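Local coordinates for type VII secretion system protein EssB (Staphylococcus aureus, PDB 4ANN) that serves as a membrane component of the Ess type VII secretion system and is probably required for secretion of EsxA and EsxB, at residues N89-F103 with F112-Q126. Sequence-based numbering, arbitrary orientation. Where two conformers were deposited one is given.
Sequences NIKNLEEVNRTRYTF and FTRDGLPIAKTRGLQ
P118 packs its ring against the first turn of 89-103: CG lies 3.2 Å from N89 O, and CB meets L93 CG at 3.8 Å. The L93 and P118 side chains run past one another head to tail, and CB of N92 closes over the proline. One water joins N92 ND2 to P118 O, accepting from the amide and donating to the carbonyl. Next to it, N89 swings its amide beside its own backbone N (chi1 -73°), and ND2 donates to G116 O at 2.9 Å, coming from above the carbonyl plane. G116 closes a type I turn begun at T113. F112 offers its ring edge to I90, F112 CZ to I90 CG1 3.8 Å.

Further along, the chains pair as a short antiparallel sheet. T102 and G124 exchange both backbone bonds, and Q126 N donates to R100 O at 2.8 Å, almost straight. G124 leaves room for T102 OG1, which bonds to P131 O. On the other face Y101 lies alongside L125, Y101 CD1 to L125 CD2 3.6 Å. The R123 side chain runs beside the Y101 ring, its guanidinium nearly perpendicular to it (87°). Y101 OH bonds to L39 O, while R123 reaches Q42 O and I48 O.

Within this YukC-family cytoplasmic fragment, the 3-10 segment 91-93 and the helically coiled residues around it lie between strand 118-120, paired with 110-112, and helix 136-151, where I90 meets Y143 and E94 meets F139.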
loop_
_atom_site.group_PDB
_atom_site.type_symbol
_atom_site.label_atom_id
_atom_site.label_comp_id
_atom_site.label_asym_id
_atom_site.label_seq_id
_atom_site.Cartn_x
_atom_site.Cartn_y
_atom_site.Cartn_z
ATOM N N ASN A 89 -8.917 0.611 -8.420
ATOM C CA ASN A 89 -8.778 -0.717 -7.820
ATOM C C ASN A 89 -8.003 -0.723 -6.539
ATOM O O ASN A 89 -8.111 -1.712 -5.782
ATOM C CB ASN A 89 -8.153 -1.692 -8.821
ATOM C CG ASN A 89 -9.094 -2.108 -9.955
ATOM O OD1 ASN A 89 -10.306 -1.950 -9.862
ATOM N ND2 ASN A 89 -8.513 -2.665 -10.989
ATOM N N ILE A 90 -7.217 0.300 -6.235
ATOM C CA ILE A 90 -6.407 0.314 -4.994
ATOM C C ILE A 90 -7.274 0.097 -3.772
ATOM O O ILE A 90 -6.857 -0.515 -2.792
ATOM C CB ILE A 90 -5.592 1.608 -4.891
ATOM C CG1 ILE A 90 -4.523 1.667 -5.971
ATOM C CG2 ILE A 90 -5.037 1.813 -3.479
ATOM C CD1 ILE A 90 -3.809 3.007 -6.087
ATOM N N LYS A 91 -8.505 0.600 -3.792
ATOM C CA LYS A 91 -9.405 0.476 -2.642
ATOM C C LYS A 91 -9.654 -0.964 -2.262
ATOM O O LYS A 91 -10.072 -1.238 -1.111
ATOM C CB LYS A 91 -10.714 1.214 -2.969
ATOM C CG LYS A 91 -11.759 0.424 -3.759
ATOM C CD LYS A 91 -13.093 1.144 -3.671
ATOM C CE LYS A 91 -14.289 0.584 -4.423
ATOM N NZ LYS A 91 -15.569 1.179 -3.898
ATOM N N ASN A 92 -9.417 -1.930 -3.151
ATOM C CA ASN A 92 -9.565 -3.353 -2.841
ATOM C C ASN A 92 -8.645 -3.805 -1.696
ATOM O O ASN A 92 -8.961 -4.793 -1.028
ATOM C CB ASN A 92 -9.292 -4.185 -4.080
ATOM C CG ASN A 92 -9.829 -5.581 -4.036
ATOM O OD1 ASN A 92 -11.022 -5.810 -3.741
ATOM N ND2 ASN A 92 -9.001 -6.551 -4.395
ATOM N N LEU A 93 -7.560 -3.070 -1.426
ATOM C CA LEU A 93 -6.731 -3.423 -0.277
ATOM C C LEU A 93 -7.445 -3.329 1.025
ATOM O O LEU A 93 -7.024 -3.922 2.025
ATOM C CB LEU A 93 -5.435 -2.581 -0.242
ATOM C CG LEU A 93 -4.389 -3.010 -1.253
ATOM C CD1 LEU A 93 -3.224 -2.033 -1.167
ATOM C CD2 LEU A 93 -3.947 -4.487 -1.064
ATOM N N GLU A 94 -8.539 -2.599 1.088
ATOM C CA GLU A 94 -9.365 -2.553 2.299
ATOM C C GLU A 94 -9.836 -3.952 2.673
ATOM O O GLU A 94 -10.174 -4.173 3.857
ATOM C CB GLU A 94 -10.577 -1.617 2.122
ATOM C CG GLU A 94 -10.229 -0.188 1.811
ATOM C CD GLU A 94 -11.087 0.901 2.351
ATOM O OE1 GLU A 94 -12.121 1.206 1.725
ATOM O OE2 GLU A 94 -10.662 1.427 3.406
ATOM N N GLU A 95 -9.878 -4.892 1.739
ATOM C CA GLU A 95 -10.254 -6.268 2.072
ATOM C C GLU A 95 -9.280 -6.868 3.077
ATOM O O GLU A 95 -9.624 -7.812 3.791
ATOM C CB GLU A 95 -10.318 -7.139 0.814
ATOM C CG GLU A 95 -11.460 -6.717 -0.132
ATOM C CD GLU A 95 -12.832 -6.915 0.440
ATOM O OE1 GLU A 95 -13.208 -7.905 1.069
ATOM O OE2 GLU A 95 -13.653 -5.987 0.324
ATOM N N VAL A 96 -8.068 -6.356 3.185
ATOM C CA VAL A 96 -7.067 -6.850 4.129
ATOM C C VAL A 96 -7.512 -6.599 5.552
ATOM O O VAL A 96 -7.191 -7.407 6.453
ATOM C CB VAL A 96 -5.674 -6.215 3.917
ATOM C CG1 VAL A 96 -4.685 -6.574 5.016
ATOM C CG2 VAL A 96 -5.181 -6.673 2.513
ATOM N N ASN A 97 -8.312 -5.580 5.796
ATOM C CA ASN A 97 -8.711 -5.288 7.158
ATOM C C ASN A 97 -9.564 -6.373 7.777
ATOM O O ASN A 97 -9.672 -6.447 9.014
ATOM C CB ASN A 97 -9.394 -3.940 7.135
ATOM C CG ASN A 97 -8.506 -2.809 6.710
ATOM O OD1 ASN A 97 -7.294 -2.884 6.847
ATOM N ND2 ASN A 97 -9.109 -1.717 6.157
ATOM N N ARG A 98 -10.213 -7.227 7.006
ATOM C CA ARG A 98 -11.011 -8.344 7.558
ATOM C C ARG A 98 -10.174 -9.558 7.951
ATOM O O ARG A 98 -10.625 -10.542 8.568
ATOM C CB ARG A 98 -12.064 -8.665 6.497
ATOM C CG ARG A 98 -11.795 -9.841 5.590
ATOM C CD ARG A 98 -11.728 -9.610 4.095
ATOM N NE ARG A 98 -10.638 -10.321 3.391
ATOM C CZ ARG A 98 -10.449 -11.626 3.649
ATOM N NH1 ARG A 98 -11.056 -12.515 4.454
ATOM N NH2 ARG A 98 -9.437 -12.127 2.947
ATOM N N THR A 99 -8.924 -9.543 7.555
ATOM C CA THR A 99 -8.005 -10.610 7.860
ATOM C C THR A 99 -7.169 -10.228 9.071
ATOM O O THR A 99 -7.340 -9.147 9.658
ATOM C CB THR A 99 -7.024 -10.882 6.707
ATOM O OG1 THR A 99 -6.063 -9.848 6.531
ATOM C CG2 THR A 99 -7.722 -10.937 5.360
ATOM N N ARG A 100 -6.266 -11.140 9.401
ATOM C CA ARG A 100 -5.284 -11.037 10.463
ATOM C C ARG A 100 -4.213 -9.994 10.155
ATOM O O ARG A 100 -3.590 -9.428 11.089
ATOM C CB ARG A 100 -4.649 -12.423 10.751
ATOM C CG ARG A 100 -5.449 -13.337 11.672
ATOM C CD ARG A 100 -4.751 -14.682 11.839
ATOM N NE ARG A 100 -4.374 -15.004 13.206
ATOM C CZ ARG A 100 -3.751 -14.302 14.136
ATOM N NH1 ARG A 100 -3.338 -13.047 13.945
ATOM N NH2 ARG A 100 -3.512 -14.814 15.333
ATOM N N TYR A 101 -3.904 -9.748 8.937
ATOM C CA TYR A 101 -2.836 -9.004 8.345
ATOM C C TYR A 101 -3.077 -7.499 8.392
ATOM O O TYR A 101 -4.181 -7.011 8.419
ATOM C CB TYR A 101 -2.593 -9.393 6.888
ATOM C CG TYR A 101 -2.161 -10.822 6.666
ATOM C CD1 TYR A 101 -0.946 -11.321 7.146
ATOM C CD2 TYR A 101 -2.991 -11.686 5.957
ATOM C CE1 TYR A 101 -0.569 -12.614 6.922
ATOM C CE2 TYR A 101 -2.597 -12.993 5.724
ATOM C CZ TYR A 101 -1.402 -13.461 6.217
ATOM O OH TYR A 101 -1.053 -14.749 5.969
ATOM N N THR A 102 -1.970 -6.760 8.327
ATOM C CA THR A 102 -1.916 -5.322 8.175
ATOM C C THR A 102 -0.977 -5.036 7.014
ATOM O O THR A 102 -0.180 -5.881 6.597
ATOM C CB THR A 102 -1.429 -4.595 9.427
ATOM O OG1 THR A 102 -0.062 -5.037 9.648
ATOM C CG2 THR A 102 -2.269 -4.907 10.681
ATOM N N PHE A 103 -1.088 -3.790 6.498
ATOM C CA PHE A 103 -0.298 -3.395 5.334
ATOM C C PHE A 103 -0.013 -1.901 5.410
ATOM O O PHE A 103 -0.637 -1.168 6.183
ATOM C CB PHE A 103 -1.021 -3.730 4.013
ATOM C CG PHE A 103 -2.248 -2.873 3.718
ATOM C CD1 PHE A 103 -3.447 -3.138 4.359
ATOM C CD2 PHE A 103 -2.204 -1.816 2.840
ATOM C CE1 PHE A 103 -4.610 -2.347 4.142
ATOM C CE2 PHE A 103 -3.332 -1.011 2.602
ATOM C CZ PHE A 103 -4.530 -1.304 3.264
ATOM N N PHE A 112 0.713 -4.269 -8.627
ATOM C CA PHE A 112 -0.513 -4.685 -9.291
ATOM C C PHE A 112 -0.334 -5.996 -9.992
ATOM O O PHE A 112 0.720 -6.275 -10.582
ATOM C CB PHE A 112 -0.978 -3.623 -10.303
ATOM C CG PHE A 112 -1.402 -2.335 -9.663
ATOM C CD1 PHE A 112 -2.681 -2.160 -9.215
ATOM C CD2 PHE A 112 -0.489 -1.278 -9.516
ATOM C CE1 PHE A 112 -3.108 -0.954 -8.644
ATOM C CE2 PHE A 112 -0.936 -0.091 -8.958
ATOM C CZ PHE A 112 -2.210 0.086 -8.515
ATOM N N THR A 113 -1.396 -6.806 -9.939
ATOM C CA THR A 113 -1.412 -8.030 -10.743
ATOM C C THR A 113 -1.623 -7.702 -12.205
ATOM O O THR A 113 -1.879 -6.551 -12.598
ATOM C CB THR A 113 -2.563 -8.930 -10.258
ATOM O OG1 THR A 113 -3.793 -8.321 -10.632
ATOM C CG2 THR A 113 -2.539 -9.199 -8.779
ATOM N N ARG A 114 -1.558 -8.718 -13.077
ATOM C CA ARG A 114 -1.811 -8.536 -14.492
ATOM C C ARG A 114 -3.230 -8.048 -14.780
ATOM O O ARG A 114 -3.458 -7.468 -15.852
ATOM C CB ARG A 114 -1.551 -9.854 -15.245
ATOM C CG ARG A 114 -0.077 -10.096 -15.471
ATOM C CD ARG A 114 0.178 -11.498 -15.978
ATOM N NE ARG A 114 1.488 -12.018 -15.524
ATOM C CZ ARG A 114 2.613 -11.674 -16.144
ATOM N NH1 ARG A 114 2.630 -10.846 -17.205
ATOM N NH2 ARG A 114 3.794 -12.139 -15.741
ATOM N N ASP A 115 -4.162 -8.262 -13.880
ATOM C CA ASP A 115 -5.514 -7.717 -13.962
ATOM C C ASP A 115 -5.675 -6.322 -13.395
ATOM O O ASP A 115 -6.777 -5.776 -13.454
ATOM C CB ASP A 115 -6.522 -8.636 -13.310
ATOM C CG ASP A 115 -7.005 -9.662 -14.322
ATOM O OD1 ASP A 115 -7.569 -9.305 -15.408
ATOM O OD2 ASP A 115 -6.710 -10.853 -14.122
ATOM N N GLY A 116 -4.599 -5.744 -12.844
ATOM C CA GLY A 116 -4.723 -4.411 -12.256
ATOM C C GLY A 116 -5.270 -4.375 -10.855
ATOM O O GLY A 116 -5.757 -3.337 -10.400
ATOM N N LEU A 117 -5.192 -5.484 -10.146
ATOM C CA LEU A 117 -5.614 -5.536 -8.737
ATOM C C LEU A 117 -4.405 -5.320 -7.851
ATOM O O LEU A 117 -3.306 -5.744 -8.136
ATOM C CB LEU A 117 -6.280 -6.863 -8.394
ATOM C CG LEU A 117 -7.593 -7.159 -9.160
ATOM C CD1 LEU A 117 -8.107 -8.512 -8.685
ATOM C CD2 LEU A 117 -8.611 -6.078 -8.934
ATOM N N PRO A 118 -4.611 -4.577 -6.714
ATOM C CA PRO A 118 -3.488 -4.171 -5.864
ATOM C C PRO A 118 -3.048 -5.307 -4.950
ATOM O O PRO A 118 -3.827 -6.100 -4.425
ATOM C CB PRO A 118 -4.086 -3.045 -5.055
ATOM C CG PRO A 118 -5.546 -3.433 -4.889
ATOM C CD PRO A 118 -5.876 -3.998 -6.263
ATOM N N ILE A 119 -1.744 -5.268 -4.710
ATOM C CA ILE A 119 -1.007 -6.219 -3.894
ATOM C C ILE A 119 -0.012 -5.465 -3.022
ATOM O O ILE A 119 0.745 -4.603 -3.513
ATOM C CB ILE A 119 -0.263 -7.196 -4.845
ATOM C CG1 ILE A 119 -1.183 -7.875 -5.873
ATOM C CG2 ILE A 119 0.537 -8.207 -4.078
ATOM C CD1 ILE A 119 -2.172 -8.811 -5.184
ATOM N N ALA A 120 0.012 -5.755 -1.708
ATOM C CA ALA A 120 0.945 -5.053 -0.828
ATOM C C ALA A 120 2.148 -5.918 -0.540
ATOM O O ALA A 120 2.146 -7.148 -0.712
ATOM C CB ALA A 120 0.253 -4.653 0.466
ATOM N N LYS A 121 3.206 -5.318 -0.055
ATOM C CA LYS A 121 4.468 -6.004 0.240
ATOM C C LYS A 121 4.617 -6.366 1.718
ATOM O O LYS A 121 4.436 -7.513 2.121
ATOM C CB LYS A 121 5.636 -5.170 -0.302
ATOM C CG LYS A 121 6.954 -5.898 -0.176
ATOM C CD LYS A 121 8.089 -4.997 -0.663
ATOM C CE LYS A 121 8.404 -3.906 0.315
ATOM N NZ LYS A 121 9.611 -3.151 -0.143
ATOM N N THR A 122 4.936 -5.405 2.571
ATOM C CA THR A 122 5.134 -5.657 3.982
ATOM C C THR A 122 3.831 -6.090 4.651
ATOM O O THR A 122 2.791 -5.462 4.419
ATOM C CB THR A 122 5.649 -4.382 4.656
ATOM O OG1 THR A 122 6.876 -4.000 3.975
ATOM C CG2 THR A 122 6.021 -4.629 6.104
ATOM N N ARG A 123 3.882 -7.106 5.485
ATOM C CA ARG A 123 2.712 -7.538 6.230
ATOM C C ARG A 123 2.961 -7.478 7.742
ATOM O O ARG A 123 3.967 -7.981 8.197
ATOM C CB ARG A 123 2.347 -8.974 6.047
ATOM C CG ARG A 123 2.535 -9.513 4.731
ATOM C CD ARG A 123 2.032 -10.937 4.559
ATOM N NE ARG A 123 2.383 -11.517 3.328
ATOM C CZ ARG A 123 2.084 -12.738 2.934
ATOM N NH1 ARG A 123 1.396 -13.550 3.720
ATOM N NH2 ARG A 123 2.480 -13.179 1.749
ATOM N N GLY A 124 2.042 -6.883 8.461
ATOM C CA GLY A 124 1.988 -7.122 9.900
ATOM C C GLY A 124 0.910 -8.097 10.239
ATOM O O GLY A 124 0.172 -8.608 9.367
ATOM N N LEU A 125 0.787 -8.378 11.542
ATOM C CA LEU A 125 -0.232 -9.252 12.077
ATOM C C LEU A 125 -0.833 -8.589 13.278
ATOM O O LEU A 125 -0.070 -8.229 14.173
ATOM C CB LEU A 125 0.337 -10.567 12.505
ATOM C CG LEU A 125 0.759 -11.499 11.421
ATOM C CD1 LEU A 125 1.558 -12.621 12.090
ATOM C CD2 LEU A 125 -0.471 -12.035 10.658
ATOM N N GLN A 126 -2.153 -8.492 13.258
ATOM C CA GLN A 126 -2.831 -7.796 14.344
ATOM C C GLN A 126 -2.425 -8.341 15.683
ATOM O O GLN A 126 -2.423 -9.549 15.886
ATOM C CB GLN A 126 -4.343 -7.905 14.146
ATOM C CG GLN A 126 -4.649 -7.222 12.795
ATOM C CD GLN A 126 -5.387 -5.939 13.164
ATOM O OE1 GLN A 126 -4.825 -5.085 13.847
ATOM N NE2 GLN A 126 -6.637 -5.946 12.698
HETATM O O HOH W 1 -6.345 -7.025 -4.851
#